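Local coordinates for alcohol oxidase (Myceliophthora thermophila, PDB 6F74), which probably acts as an FAD-dependent oxidase of the VAO type, passing electrons from an organic substrate through its flavin to oxygen, at residues T60-I63 with A64-C67; N82-W85 with T86-D89; Q562-A565 with A566-Y570. All coordinates share one frame; numbering follows the deposited sequence.

All three contacts are local, and they follow one another in series along the chain; none encloses or crosses another. Contact 1 (60-67) comes first, a turn in the loop that leaves strand 57-59 and leads to helix 75-84. Contact 2 (82-89) turns the chain from the end of that helix into helix 88-93, whose first turn reaches the FAD. These two touch: Ile63 CG2 packs 3.6 Å from Trp85 CZ3, so the indole joins the two turns. Contact 3 stands apart, its centre about 38 Å from each of the others. It lies within helix 560-570 near the C-terminal end of the chain, across the chain's centre from contact 2.

Contact 1 of 3, residues T60-I63 with A64-C67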
ATOM      1  N   THR A  60     -19.606 -14.418   5.800  1.00 19.34           N
ATOM      2  CA  THR A  60     -19.230 -13.079   6.140  1.00 19.28           C
ATOM      3  C   THR A  60     -20.474 -12.258   6.414  1.00 19.57           C
ATOM      4  O   THR A  60     -21.597 -12.610   5.965  1.00 19.74           O
ATOM      5  CB  THR A  60     -18.357 -12.426   5.057  1.00 18.90           C
ATOM      6  OG1 THR A  60     -19.092 -12.239   3.839  1.00 18.84           O
ATOM      7  CG2 THR A  60     -17.081 -13.279   4.834  1.00 18.71           C
ATOM      8  N   SER A  61     -20.264 -11.211   7.216  1.00 19.70           N
ATOM      9  CA  SER A  61     -21.333 -10.264   7.464  1.00 20.02           C
ATOM     10  C   SER A  61     -20.788  -8.852   7.377  1.00 19.91           C
ATOM     11  O   SER A  61     -19.727  -8.601   7.928  1.00 19.78           O
ATOM     12  CB  SER A  61     -21.994 -10.478   8.831  1.00 20.54           C
ATOM     13  OG  SER A  61     -21.902 -11.749   9.433  1.00 20.67           O
ATOM     14  N   PRO A  62     -21.504  -7.939   6.687  1.00 20.00           N
ATOM     15  CA  PRO A  62     -21.046  -6.549   6.629  1.00 19.95           C
ATOM     16  C   PRO A  62     -20.700  -6.003   7.996  1.00 20.19           C
ATOM     17  O   PRO A  62     -21.434  -6.213   8.941  1.00 20.62           O
ATOM     18  CB  PRO A  62     -22.242  -5.780   6.036  1.00 20.28           C
ATOM     19  CG  PRO A  62     -23.050  -6.785   5.322  1.00 20.32           C
ATOM     20  CD  PRO A  62     -22.746  -8.162   5.930  1.00 20.21           C
ATOM     21  N   ILE A  63     -19.557  -5.344   8.100  1.00 19.95           N
ATOM     22  CA  ILE A  63     -19.024  -4.893   9.402  1.00 20.16           C
ATOM     23  C   ILE A  63     -20.065  -4.172  10.229  1.00 20.74           C
ATOM     24  O   ILE A  63     -20.255  -4.485  11.406  1.00 21.12           O
ATOM     25  CB  ILE A  63     -17.762  -4.042   9.214  1.00 19.86           C
ATOM     26  CG1 ILE A  63     -16.649  -4.830   8.512  1.00 19.38           C
ATOM     27  CG2 ILE A  63     -17.210  -3.565  10.541  1.00 20.12           C
ATOM     28  CD1 ILE A  63     -16.117  -6.052   9.232  1.00 19.40           C
ATOM     29  N   ALA A  64     -20.789  -3.255   9.576  1.00 20.87           N
ATOM     30  CA  ALA A  64     -21.791  -2.438  10.265  1.00 21.50           C
ATOM     31  C   ALA A  64     -23.251  -2.863  10.082  1.00 21.92           C
ATOM     32  O   ALA A  64     -24.158  -2.002  10.163  1.00 22.43           O
ATOM     33  CB  ALA A  64     -21.619  -1.000   9.806  1.00 21.52           C
ATOM     34  N   GLN A  65     -23.519  -4.146   9.858  1.00 21.79           N
ATOM     35  CA  GLN A  65     -24.932  -4.610   9.656  1.00 22.21           C
ATOM     36  C   GLN A  65     -25.862  -4.395  10.856  1.00 22.98           C
ATOM     37  O   GLN A  65     -27.078  -4.240  10.698  1.00 23.48           O
ATOM     38  CB  GLN A  65     -25.004  -6.071   9.207  1.00 21.94           C
ATOM     39  CG  GLN A  65     -24.394  -7.075  10.189  1.00 21.88           C
ATOM     40  CD  GLN A  65     -24.730  -8.509   9.855  1.00 21.78           C
ATOM     41  OE1 GLN A  65     -25.154  -8.843   8.748  1.00 21.60           O
ATOM     42  NE2 GLN A  65     -24.450  -9.375  10.786  1.00 21.92           N
ATOM     43  N   SER A  66     -25.286  -4.367  12.060  1.00 23.13           N
ATOM     44  CA  SER A  66     -26.041  -4.085  13.279  1.00 23.92           C
ATOM     45  C   SER A  66     -26.674  -2.689  13.346  1.00 24.44           C
ATOM     46  O   SER A  66     -27.568  -2.467  14.165  1.00 25.22           O
ATOM     47  CB  SER A  66     -25.161  -4.325  14.507  1.00 23.99           C
ATOM     48  OG  SER A  66     -24.151  -3.341  14.632  1.00 23.76           O
ATOM     49  N   CYS A  67     -26.214  -1.766  12.510  1.00 24.10           N
ATOM     50  CA  CYS A  67     -26.776  -0.423  12.402  1.00 24.58           C
ATOM     51  C   CYS A  67     -28.084  -0.334  11.613  1.00 25.00           C
ATOM     52  O   CYS A  67     -28.686   0.730  11.561  1.00 25.55           O
ATOM     53  CB  CYS A  67     -25.734   0.538  11.774  1.00 24.08           C
ATOM     54  SG  CYS A  67     -24.253   0.783  12.790  1.00 23.79           S
TER
HETATM   55  O   HOH W   1     -24.212 -12.453  10.536  1.00 20.62           O
HETATM   56  O   HOH W   2     -22.499  -4.621  12.843  1.00 19.60           O
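Gln65 folds its side chain back over Ser61 and Pro62. Its CG takes the position between the backbone N and the carbonyl carbon (chi1 60°), and the chain beyond is extended, which carries the amide back to Ser61. There Ser61 CB lies 3.3 Å from Gln65 NE2, a van der Waals contact. Their polar ends are joined through a water, which accepts from Gln65 NE2 and stands 2.7 Å from Ser61 OG; Gln65 NE2 and Ser61 OG, 3.7 Å apart, share the water rather than each other. The side chains of Pro62 and Gln65 cross at about a right angle, with Pro62 CD 3.8 Å from Gln65 OE1, and Gln65 CG rests against the Pro62 carbonyl, 3.3 Å from its O. That same oxygen accepts from Gln65 N at 3.1 Å, closing the turn. Pro62 stands just before the two corner residues, Ile63 and Ala64, and its ring restricts phi there. A second water takes the N-H of Ser66 and donates to Ile63 O, 2.7 Å away. The side chains of Ile63 and Ala64 both touch Val81 of helix 75-84, where apolar groups suit. The backbone from Pro62 to Gln65 is a type I beta turn, running into a short 3-10 segment that ends at Cys67, disulfide-bonded to Cys78.

Contact 2 of 3, residues N82-W85 with T86-D89. With FAD (flavin-adenine dinucleotide), chain I.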
ATOM      1  N   ASN A  82     -19.287   1.868  15.142  1.00 22.90           N
ATOM      2  CA  ASN A  82     -19.085   3.262  14.726  1.00 22.90           C
ATOM      3  C   ASN A  82     -17.836   3.862  15.393  1.00 22.83           C
ATOM      4  O   ASN A  82     -17.015   4.472  14.747  1.00 22.42           O
ATOM      5  CB  ASN A  82     -20.329   4.094  15.032  1.00 23.63           C
ATOM      6  CG  ASN A  82     -20.189   5.506  14.539  1.00 23.69           C
ATOM      7  OD1 ASN A  82     -20.030   6.431  15.338  1.00 24.13           O
ATOM      8  ND2 ASN A  82     -20.175   5.673  13.216  1.00 23.26           N
ATOM      9  N   LYS A  83     -17.696   3.610  16.673  1.00 23.27           N
ATOM     10  CA  LYS A  83     -16.556   4.094  17.439  1.00 23.32           C
ATOM     11  C   LYS A  83     -15.233   3.509  16.941  1.00 22.63           C
ATOM     12  O   LYS A  83     -14.231   4.230  16.874  1.00 22.44           O
ATOM     13  CB  LYS A  83     -16.762   3.757  18.923  1.00 24.02           C
ATOM     14  CG  LYS A  83     -15.601   4.150  19.813  1.00 24.17           C
ATOM     15  CD  LYS A  83     -15.722   3.631  21.244  1.00 24.89           C
ATOM     16  CE  LYS A  83     -14.623   4.304  22.099  1.00 25.14           C
ATOM     17  NZ  LYS A  83     -14.225   3.497  23.303  1.00 25.65           N
ATOM     18  N   MET A  84     -15.232   2.236  16.548  1.00 22.31           N
ATOM     19  CA  MET A  84     -13.981   1.518  16.207  1.00 21.79           C
ATOM     20  C   MET A  84     -13.640   1.450  14.707  1.00 21.11           C
ATOM     21  O   MET A  84     -12.604   0.873  14.325  1.00 20.72           O
ATOM     22  CB  MET A  84     -14.014   0.098  16.768  1.00 21.92           C
ATOM     23  CG  MET A  84     -14.117  -0.018  18.264  1.00 22.62           C
ATOM     24  SD  MET A  84     -12.820   0.767  19.166  1.00 22.85           S
ATOM     25  CE  MET A  84     -11.298  -0.093  18.659  1.00 22.30           C
ATOM     26  N   TRP A  85     -14.507   2.056  13.880  1.00 21.07           N
ATOM     27  CA  TRP A  85     -14.354   2.076  12.427  1.00 20.55           C
ATOM     28  C   TRP A  85     -13.034   2.645  11.942  1.00 20.18           C
ATOM     29  O   TRP A  85     -12.481   2.202  10.932  1.00 19.73           O
ATOM     30  CB  TRP A  85     -15.521   2.889  11.792  1.00 20.75           C
ATOM     31  CG  TRP A  85     -15.594   2.685  10.281  1.00 20.32           C
ATOM     32  CD1 TRP A  85     -14.968   3.433   9.321  1.00 20.04           C
ATOM     33  CD2 TRP A  85     -16.263   1.634   9.586  1.00 20.17           C
ATOM     34  NE1 TRP A  85     -15.231   2.932   8.081  1.00 19.76           N
ATOM     35  CE2 TRP A  85     -16.023   1.827   8.212  1.00 19.83           C
ATOM     36  CE3 TRP A  85     -17.044   0.555   9.986  1.00 20.34           C
ATOM     37  CZ2 TRP A  85     -16.557   0.976   7.215  1.00 19.65           C
ATOM     38  CZ3 TRP A  85     -17.576  -0.293   9.003  1.00 20.13           C
ATOM     39  CH2 TRP A  85     -17.308  -0.084   7.641  1.00 19.79           C
ATOM     40  N   THR A  86     -12.521   3.649  12.646  1.00 20.41           N
ATOM     41  CA  THR A  86     -11.275   4.283  12.261  1.00 20.12           C
ATOM     42  C   THR A  86     -10.017   3.540  12.778  1.00 19.99           C
ATOM     43  O   THR A  86      -8.877   3.949  12.480  1.00 19.78           O
ATOM     44  CB  THR A  86     -11.302   5.776  12.687  1.00 20.45           C
ATOM     45  OG1 THR A  86     -11.719   5.869  14.067  1.00 21.00           O
ATOM     46  CG2 THR A  86     -12.311   6.590  11.805  1.00 20.54           C
ATOM     47  N   ASP A  87     -10.178   2.422  13.484  1.00 20.15           N
ATOM     48  CA  ASP A  87      -9.039   1.733  14.112  1.00 20.18           C
ATOM     49  C   ASP A  87      -8.515   0.576  13.271  1.00 19.78           C
ATOM     50  O   ASP A  87      -9.270  -0.304  12.863  1.00 19.69           O
ATOM     51  CB  ASP A  87      -9.416   1.196  15.470  1.00 20.70           C
ATOM     52  CG  ASP A  87      -8.286   0.411  16.083  1.00 20.81           C
ATOM     53  OD1 ASP A  87      -7.215   1.001  16.234  1.00 20.81           O
ATOM     54  OD2 ASP A  87      -8.427  -0.806  16.333  1.00 20.91           O
ATOM     55  N   GLN A  88      -7.217   0.558  13.053  1.00 19.62           N
ATOM     56  CA  GLN A  88      -6.639  -0.393  12.094  1.00 19.27           C
ATOM     57  C   GLN A  88      -6.772  -1.862  12.566  1.00 19.43           C
ATOM     58  O   GLN A  88      -6.981  -2.756  11.731  1.00 19.19           O
ATOM     59  CB  GLN A  88      -5.176  -0.080  11.837  1.00 19.17           C
ATOM     60  CG  GLN A  88      -4.946   1.277  11.202  1.00 18.99           C
ATOM     61  CD  GLN A  88      -3.479   1.573  10.911  1.00 18.92           C
ATOM     62  OE1 GLN A  88      -2.696   0.677  10.660  1.00 18.89           O
ATOM     63  NE2 GLN A  88      -3.123   2.847  10.893  1.00 18.95           N
ATOM     64  N   ASP A  89      -6.640  -2.085  13.887  1.00 19.88           N
ATOM     65  CA  ASP A  89      -6.711  -3.429  14.454  1.00 20.14           C
ATOM     66  C   ASP A  89      -8.136  -3.961  14.363  1.00 20.16           C
ATOM     67  O   ASP A  89      -8.356  -5.159  14.049  1.00 20.10           O
ATOM     68  CB  ASP A  89      -6.258  -3.473  15.923  1.00 20.73           C
ATOM     69  CG  ASP A  89      -4.768  -3.291  16.077  1.00 20.81           C
ATOM     70  OD1 ASP A  89      -4.043  -3.392  15.065  1.00 20.44           O
ATOM     71  OD2 ASP A  89      -4.312  -3.021  17.199  1.00 21.30           O
TER
HETATM   72  PA  FAD I 601      -4.236  -7.163   1.567  1.00 15.73           P
HETATM   73  O1A FAD I 601      -5.468  -6.294   1.330  1.00 16.33           O
HETATM   74  O2A FAD I 601      -4.398  -8.302   2.524  1.00 14.61           O
HETATM   75  O5B FAD I 601      -3.763  -7.692   0.157  1.00 13.82           O
HETATM   76  C5B FAD I 601      -3.313  -6.779  -0.806  1.00 13.38           C
HETATM   77  C4B FAD I 601      -3.206  -7.488  -2.144  1.00 12.87           C
HETATM   78  O4B FAD I 601      -2.207  -8.484  -2.002  1.00 12.82           O
HETATM   79  C3B FAD I 601      -4.438  -8.217  -2.615  1.00 12.31           C
HETATM   80  O3B FAD I 601      -4.396  -8.245  -4.046  1.00 12.69           O
HETATM   81  C2B FAD I 601      -4.244  -9.634  -2.136  1.00 12.77           C
HETATM   82  O2B FAD I 601      -4.818 -10.646  -2.972  1.00 12.30           O
HETATM   83  C1B FAD I 601      -2.748  -9.781  -2.204  1.00 12.89           C
HETATM   84  N9A FAD I 601      -2.138 -10.678  -1.217  1.00 13.21           N
HETATM   85  C8A FAD I 601      -2.042 -10.470   0.104  1.00 14.09           C
HETATM   86  N7A FAD I 601      -1.384 -11.481   0.703  1.00 14.08           N
HETATM   87  C5A FAD I 601      -1.049 -12.339  -0.256  1.00 13.77           C
HETATM   88  C6A FAD I 601      -0.325 -13.611  -0.274  1.00 13.93           C
HETATM   89  N6A FAD I 601       0.133 -14.082   0.908  1.00 14.13           N
HETATM   90  N1A FAD I 601      -0.177 -14.232  -1.473  1.00 13.83           N
HETATM   91  C2A FAD I 601      -0.670 -13.693  -2.618  1.00 14.21           C
HETATM   92  N3A FAD I 601      -1.330 -12.507  -2.673  1.00 13.99           N
HETATM   93  C4A FAD I 601      -1.534 -11.808  -1.526  1.00 13.66           C
HETATM   94  N1  FAD I 601       2.495   0.915   1.859  1.00 11.40           N
HETATM   95  C2  FAD I 601       3.759   1.395   1.856  1.00 11.65           C
HETATM   96  O2  FAD I 601       4.487   1.176   0.854  1.00 12.31           O
HETATM   97  N3  FAD I 601       4.270   2.076   2.902  1.00 11.81           N
HETATM   98  C4  FAD I 601       3.549   2.355   4.002  1.00 12.03           C
HETATM   99  O4  FAD I 601       4.018   3.002   4.962  1.00 13.38           O
HETATM  100  C4X FAD I 601       2.151   1.881   4.079  1.00 11.93           C
HETATM  101  N5  FAD I 601       1.377   2.138   5.153  1.00 11.39           N
HETATM  102  C5X FAD I 601       0.101   1.683   5.197  1.00 10.96           C
HETATM  103  C6  FAD I 601      -0.679   1.941   6.324  1.00  9.80           C
HETATM  104  C7  FAD I 601      -1.981   1.482   6.427  1.00  8.66           C
HETATM  105  C7M FAD I 601      -2.688   1.871   7.702  1.00  8.75           C
HETATM  106  C8  FAD I 601      -2.565   0.678   5.316  1.00  7.38           C
HETATM  107  C8M FAD I 601      -3.971   0.095   5.368  1.00  4.60           C
HETATM  108  C9  FAD I 601      -1.799   0.439   4.180  1.00  9.18           C
HETATM  109  C9A FAD I 601      -0.476   0.898   4.064  1.00 10.70           C
HETATM  110  N10 FAD I 601       0.347   0.644   2.932  1.00 12.01           N
HETATM  111  C10 FAD I 601       1.661   1.131   2.913  1.00 11.68           C
HETATM  112  C1' FAD I 601      -0.149  -0.045   1.717  1.00 13.09           C
HETATM  113  C2' FAD I 601       0.133  -1.498   1.519  1.00 14.05           C
HETATM  114  O2' FAD I 601       1.449  -1.603   0.981  1.00 13.99           O
HETATM  115  C3' FAD I 601      -0.853  -2.068   0.493  1.00 15.12           C
HETATM  116  O3' FAD I 601      -2.215  -1.752   0.834  1.00 16.26           O
HETATM  117  C4' FAD I 601      -0.695  -3.574   0.333  1.00 15.51           C
HETATM  118  O4' FAD I 601      -1.627  -4.052  -0.642  1.00 16.74           O
HETATM  119  C5' FAD I 601      -0.892  -4.295   1.658  1.00 15.36           C
HETATM  120  O5' FAD I 601      -0.730  -5.693   1.490  1.00 15.25           O
HETATM  121  P   FAD I 601      -1.562  -6.562   2.519  1.00 15.53           P
HETATM  122  O1P FAD I 601      -1.341  -6.050   3.915  1.00 15.56           O
HETATM  123  O2P FAD I 601      -1.268  -7.988   2.192  1.00 17.65           O
HETATM  124  O3P FAD I 601      -3.063  -6.159   2.066  1.00 15.91           O
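Met84 and Asp87 reach each other through their torsions: Met84 CG stands opposite its carbonyl carbon (chi1 -62°) and the chain then bends at both chi2 and chi3, while Asp87 CG lies anti to the backbone N (chi1 176°). The two side chains thus run side by side, pointing the same way, with the methyl Met84 CE 3.8 Å from Asp87 OD2 and 3.9 Å from Asp87 CB. An unbranched, flexible methionine suits this place, because it can curl its apolar methyl against Asp87 CB while OD2 keeps its hydrogen bond to Phe90 N. Their backbones close a type I beta turn, Asp87 N donating to Met84 O at 3.0 Å. Asp87 is also the N-cap of the next helix, and that bond from OD2 is the cap, a role for which a short acidic side chain is well fitted. The bond to Trp85 CB leads away from the turn, and the indole NE1 is hydrogen-bonded to Gly430 O. Just beyond the cap, Gln88 lies against the flavin, its OE1 3.2 Å from the methyl carbon FAD C7M, while its NE2 donates to Asp427 O. The turn therefore links the end of helix 75-84 to the start of helix 88-93, beside the loop holding Asp427 and Gly430, and places Gln88, in the first turn of helix 88-93, beside the dimethylbenzene end of the flavin.

Contact 3 of 3, residues Q562-A565 with A566-Y570; sequences QHLA and AKRKY
Leu564 packs against one face of the Arg568 guanidinium, one helical turn on. Its CG is anti to the backbone N (chi1 -166°), which brings the methyls to the arginine: CD2 lies over the centre of that face, 3.6 Å from the plane, and Leu564 CD1 is 3.8 Å from Arg568 NE. The arginine is extended from CG to NE, which lays its aliphatic part past the leucine and leaves the N-H groups round its rim for polar partners: NH2 forms a salt bridge with Asp586, and NE is hydrogen-bonded to a glycerol, probably from the crystallisation liquor. An alanine in place of Leu564 would probably uncover that face of the guanidinium and leave Arg568 freer to swing from Asp586. The backbone is satisfied by the regular i to i+4 ladder of an alpha-helix. Ala566 N donates almost straight to Gln562 O (177°), Lys567 N to His563 O at 2.9 Å, Arg568 N to Leu564 O at 2.9 Å, and Lys569 N to Ala565 O at 2.8 Å; Tyr570 N continues the series to Ala566 O. Buried His563 makes a weak hydrogen bond from NE2 to Gly488 O. The lysines are paired as well. Lys567 is buried, and its ammonium is met by Gly293 O, Asn574 OD1 and the carboxylate of Asp571, which would offset the cost of burying the charge. Lys569 NZ makes a salt bridge with Asp282 and a weak hydrogen bond to Tyr570 OH, itself hydrogen-bonded to Asp282; the lysine's CG lies over one face of the tyrosine ring, toward its rim. Ala566 touches Ala286 of helix 281-287, two small residues consistent with close approach of the helices; Gln562 and Tyr570 touch Arg285 and Leu283 there. His563 and Lys567 rest on the loops carrying Tyr294 and Val582.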
ATOM      1  N   GLN A 562       6.747  -8.995 -19.601  1.00 25.59           N
ATOM      2  CA  GLN A 562       7.371 -10.067 -18.820  1.00 25.61           C
ATOM      3  C   GLN A 562       6.523 -10.454 -17.635  1.00 24.77           C
ATOM      4  O   GLN A 562       6.431 -11.635 -17.308  1.00 24.80           O
ATOM      5  CB  GLN A 562       8.746  -9.648 -18.316  1.00 25.87           C
ATOM      6  CG  GLN A 562       9.899 -10.443 -18.874  1.00 26.82           C
ATOM      7  CD  GLN A 562      11.243  -9.771 -18.611  1.00 27.20           C
ATOM      8  OE1 GLN A 562      12.272 -10.452 -18.640  1.00 27.88           O
ATOM      9  NE2 GLN A 562      11.242  -8.438 -18.341  1.00 26.80           N
ATOM     10  N   HIS A 563       5.902  -9.486 -16.970  1.00 24.07           N
ATOM     11  CA  HIS A 563       4.990  -9.824 -15.880  1.00 23.33           C
ATOM     12  C   HIS A 563       3.834 -10.669 -16.415  1.00 23.28           C
ATOM     13  O   HIS A 563       3.510 -11.729 -15.865  1.00 23.12           O
ATOM     14  CB  HIS A 563       4.453  -8.580 -15.186  1.00 22.69           C
ATOM     15  CG  HIS A 563       5.485  -7.810 -14.426  1.00 22.63           C
ATOM     16  ND1 HIS A 563       6.571  -8.401 -13.825  1.00 22.87           N
ATOM     17  CD2 HIS A 563       5.567  -6.493 -14.138  1.00 22.38           C
ATOM     18  CE1 HIS A 563       7.290  -7.480 -13.213  1.00 22.78           C
ATOM     19  NE2 HIS A 563       6.713  -6.308 -13.401  1.00 22.47           N
ATOM     20  N   LEU A 564       3.242 -10.204 -17.507  1.00 23.51           N
ATOM     21  CA  LEU A 564       2.154 -10.925 -18.142  1.00 23.56           C
ATOM     22  C   LEU A 564       2.531 -12.341 -18.551  1.00 24.08           C
ATOM     23  O   LEU A 564       1.741 -13.235 -18.366  1.00 23.88           O
ATOM     24  CB  LEU A 564       1.640 -10.174 -19.364  1.00 23.92           C
ATOM     25  CG  LEU A 564       0.311 -10.592 -19.968  1.00 23.91           C
ATOM     26  CD1 LEU A 564      -0.817 -10.602 -18.957  1.00 23.13           C
ATOM     27  CD2 LEU A 564      -0.011  -9.631 -21.115  1.00 24.35           C
ATOM     28  N   ALA A 565       3.730 -12.551 -19.081  1.00 24.77           N
ATOM     29  CA  ALA A 565       4.149 -13.913 -19.449  1.00 25.35           C
ATOM     30  C   ALA A 565       4.134 -14.849 -18.227  1.00 24.95           C
ATOM     31  O   ALA A 565       3.530 -15.932 -18.263  1.00 24.97           O
ATOM     32  CB  ALA A 565       5.513 -13.913 -20.136  1.00 26.23           C
ATOM     33  N   ALA A 566       4.782 -14.416 -17.152  1.00 24.63           N
ATOM     34  CA  ALA A 566       4.751 -15.128 -15.869  1.00 24.24           C
ATOM     35  C   ALA A 566       3.301 -15.385 -15.369  1.00 23.55           C
ATOM     36  O   ALA A 566       2.990 -16.464 -14.875  1.00 23.50           O
ATOM     37  CB  ALA A 566       5.546 -14.365 -14.834  1.00 23.99           C
ATOM     38  N   LYS A 567       2.440 -14.387 -15.513  1.00 23.10           N
ATOM     39  CA  LYS A 567       1.043 -14.520 -15.170  1.00 22.54           C
ATOM     40  C   LYS A 567       0.360 -15.634 -15.959  1.00 22.84           C
ATOM     41  O   LYS A 567      -0.340 -16.452 -15.381  1.00 22.57           O
ATOM     42  CB  LYS A 567       0.298 -13.202 -15.391  1.00 22.18           C
ATOM     43  CG  LYS A 567      -1.194 -13.258 -15.137  1.00 21.70           C
ATOM     44  CD  LYS A 567      -1.547 -13.685 -13.703  1.00 21.16           C
ATOM     45  CE  LYS A 567      -3.060 -13.640 -13.501  1.00 20.75           C
ATOM     46  NZ  LYS A 567      -3.540 -14.038 -12.156  1.00 20.29           N
ATOM     47  N   ARG A 568       0.568 -15.638 -17.265  1.00 23.44           N
ATOM     48  CA  ARG A 568      -0.044 -16.624 -18.129  1.00 23.82           C
ATOM     49  C   ARG A 568       0.578 -18.042 -17.972  1.00 24.25           C
ATOM     50  O   ARG A 568      -0.149 -19.047 -18.078  1.00 24.28           O
ATOM     51  CB  ARG A 568      -0.007 -16.141 -19.579  1.00 24.42           C
ATOM     52  CG  ARG A 568      -0.981 -14.995 -19.846  1.00 24.08           C
ATOM     53  CD  ARG A 568      -0.693 -14.237 -21.149  1.00 24.71           C
ATOM     54  NE  ARG A 568      -1.796 -13.322 -21.491  1.00 24.50           N
ATOM     55  CZ  ARG A 568      -1.822 -12.480 -22.530  1.00 24.98           C
ATOM     56  NH1 ARG A 568      -0.786 -12.402 -23.362  1.00 25.72           N
ATOM     57  NH2 ARG A 568      -2.910 -11.719 -22.751  1.00 24.81           N
ATOM     58  N   LYS A 569       1.883 -18.115 -17.682  1.00 24.60           N
ATOM     59  CA  LYS A 569       2.552 -19.395 -17.390  1.00 25.04           C
ATOM     60  C   LYS A 569       2.047 -20.012 -16.082  1.00 24.49           C
ATOM     61  O   LYS A 569       1.606 -21.150 -16.073  1.00 24.63           O
ATOM     62  CB  LYS A 569       4.077 -19.197 -17.309  1.00 25.58           C
ATOM     63  CG  LYS A 569       4.886 -20.447 -16.965  1.00 26.16           C
ATOM     64  CD  LYS A 569       6.370 -20.158 -16.941  1.00 26.75           C
ATOM     65  CE  LYS A 569       7.176 -21.325 -16.379  1.00 27.31           C
ATOM     66  NZ  LYS A 569       8.621 -20.979 -16.287  1.00 27.92           N
ATOM     67  N   TYR A 570       2.094 -19.254 -14.993  1.00 23.90           N
ATOM     68  CA  TYR A 570       1.861 -19.781 -13.651  1.00 23.50           C
ATOM     69  C   TYR A 570       0.400 -19.784 -13.188  1.00 22.83           C
ATOM     70  O   TYR A 570       0.038 -20.567 -12.305  1.00 22.66           O
ATOM     71  CB  TYR A 570       2.724 -19.018 -12.640  1.00 23.31           C
ATOM     72  CG  TYR A 570       4.192 -19.330 -12.790  1.00 24.04           C
ATOM     73  CD1 TYR A 570       4.712 -20.524 -12.272  1.00 24.48           C
ATOM     74  CD2 TYR A 570       5.055 -18.459 -13.447  1.00 24.36           C
ATOM     75  CE1 TYR A 570       6.058 -20.839 -12.391  1.00 25.24           C
ATOM     76  CE2 TYR A 570       6.408 -18.768 -13.573  1.00 25.10           C
ATOM     77  CZ  TYR A 570       6.905 -19.958 -13.033  1.00 25.55           C
ATOM     78  OH  TYR A 570       8.233 -20.279 -13.142  1.00 26.37           O
TER